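Local coordinates for protein diguanylate cyclase (Xanthomonas campestris pv. campestris, PDB 5H5O) that binds cyclic GMP through its cyclic nucleotide-binding domain and probably makes cyclic di-GMP from two GTP molecules, at residues T7-A12 with P106-H111. Sequence-based numbering, arbitrary orientation.
Sequences TAEELA and PSMVAH
The short segments 8-12 and 106-111 cross with their N-to-C directions 113° apart and their axes 11.0 Å at closest approach; the CA atoms of Glu10 and Met108 lie 7.4 Å apart. They bring together the N-terminal and C-terminal helices flanking the beta roll of a cyclic nucleotide-binding domain, a cupin-type fold. Met108, a selenomethionine, reaches from helix 106-121 to helix 8-17: with CG anti to the backbone N (chi1 -179°), its long, flexible chain extends across and bends at the last torsion. SE meets Glu9 CG at 3.5 Å, the two chains running alongside each other, each pointing back toward the other's helix. This methylene carries the closest touch, and the exposed place of Glu9 leaves its charged end at the edge of the contact. Phe13, Phe14 and Leu101 add to the nonpolar surroundings of Met108. Glu10 suits the start of its helix: in a capping box, Thr7 OG1 accepts from Glu10 N at 3.1 Å, and Glu10 OE1 accepts from Thr7 N, which lies tilted 55° off the plane of the carboxylate. That grip should limit rotation of the carboxylate, whose OE2 forms a salt bridge with Arg115 farther along helix 106-121, a fitting partner for a buried charge. A water joins the helices by donating to Glu10 OE2 at 2.6 Å and to Met108 O at 2.7 Å; its link to His111 ND1, at 3.3 Å, is weak.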
# COMPACT_ATOMS: atom_id res chain seq x y z
N THR A 7 12.36 10.72 0.91
CA THR A 7 13.59 10.97 1.67
C THR A 7 14.70 11.43 0.70
O THR A 7 14.54 11.36 -0.53
CB THR A 7 14.05 9.70 2.41
OG1 THR A 7 14.45 8.72 1.45
CG2 THR A 7 12.92 9.12 3.28
N ALA A 8 15.82 11.91 1.24
CA ALA A 8 16.93 12.35 0.39
C ALA A 8 17.46 11.15 -0.43
O ALA A 8 17.69 11.25 -1.64
CB ALA A 8 18.04 12.94 1.24
N GLU A 9 17.62 10.02 0.25
CA GLU A 9 18.03 8.79 -0.40
C GLU A 9 17.11 8.40 -1.57
O GLU A 9 17.57 8.10 -2.67
CB GLU A 9 18.03 7.67 0.64
CG GLU A 9 18.35 6.32 0.09
CD GLU A 9 18.32 5.26 1.18
OE1 GLU A 9 17.38 5.28 2.01
OE2 GLU A 9 19.26 4.44 1.21
N GLU A 10 15.81 8.39 -1.31
CA GLU A 10 14.84 8.12 -2.37
C GLU A 10 14.98 9.09 -3.56
O GLU A 10 14.99 8.66 -4.72
CB GLU A 10 13.42 8.16 -1.81
CG GLU A 10 13.09 7.00 -0.87
CD GLU A 10 11.78 7.21 -0.12
OE1 GLU A 10 11.16 8.29 -0.25
OE2 GLU A 10 11.36 6.28 0.60
N LEU A 11 15.09 10.38 -3.25
CA LEU A 11 15.16 11.39 -4.29
C LEU A 11 16.33 11.07 -5.19
O LEU A 11 16.17 11.01 -6.40
CB LEU A 11 15.32 12.79 -3.70
CG LEU A 11 14.29 13.88 -4.00
CD1 LEU A 11 12.92 13.30 -4.37
CD2 LEU A 11 14.17 14.86 -2.80
N ALA A 12 17.50 10.84 -4.60
CA ALA A 12 18.71 10.56 -5.37
C ALA A 12 18.60 9.26 -6.16
O ALA A 12 18.91 9.23 -7.36
CB ALA A 12 19.95 10.52 -4.46
N PRO A 106 16.14 -3.49 -2.18
CA PRO A 106 14.82 -3.88 -1.71
C PRO A 106 14.44 -3.19 -0.43
O PRO A 106 13.26 -2.89 -0.24
CB PRO A 106 14.95 -5.39 -1.49
CG PRO A 106 16.42 -5.65 -1.35
CD PRO A 106 17.08 -4.62 -2.21
N SER A 107 15.42 -2.93 0.44
CA SER A 107 15.14 -2.32 1.73
C SER A 107 14.61 -0.89 1.55
O SER A 107 13.65 -0.48 2.21
CB SER A 107 16.38 -2.35 2.63
OG SER A 107 16.09 -1.82 3.92
N MSE A 108 15.24 -0.12 0.67
CA MSE A 108 14.80 1.24 0.43
C MSE A 108 13.39 1.25 -0.11
O MSE A 108 12.56 2.03 0.35
CB MSE A 108 15.70 2.00 -0.54
CG MSE A 108 15.23 3.43 -0.74
SE MSE A 108 16.31 4.35 -2.03
CE MSE A 108 15.65 3.52 -3.65
N VAL A 109 13.12 0.35 -1.06
CA VAL A 109 11.80 0.22 -1.68
C VAL A 109 10.72 -0.19 -0.67
O VAL A 109 9.60 0.33 -0.70
CB VAL A 109 11.84 -0.78 -2.86
CG1 VAL A 109 10.45 -1.06 -3.41
CG2 VAL A 109 12.74 -0.26 -3.96
N ALA A 110 11.05 -1.12 0.23
CA ALA A 110 10.07 -1.57 1.21
C ALA A 110 9.65 -0.42 2.09
O ALA A 110 8.47 -0.25 2.41
CB ALA A 110 10.63 -2.73 2.06
N HIS A 111 10.63 0.39 2.50
CA HIS A 111 10.34 1.55 3.32
C HIS A 111 9.45 2.53 2.55
O HIS A 111 8.47 3.09 3.09
CB HIS A 111 11.65 2.20 3.77
CG HIS A 111 11.47 3.24 4.84
ND1 HIS A 111 11.53 4.59 4.57
CD2 HIS A 111 11.24 3.12 6.17
CE1 HIS A 111 11.34 5.26 5.69
NE2 HIS A 111 11.16 4.40 6.68
O HOH W 1 12.85 4.44 1.55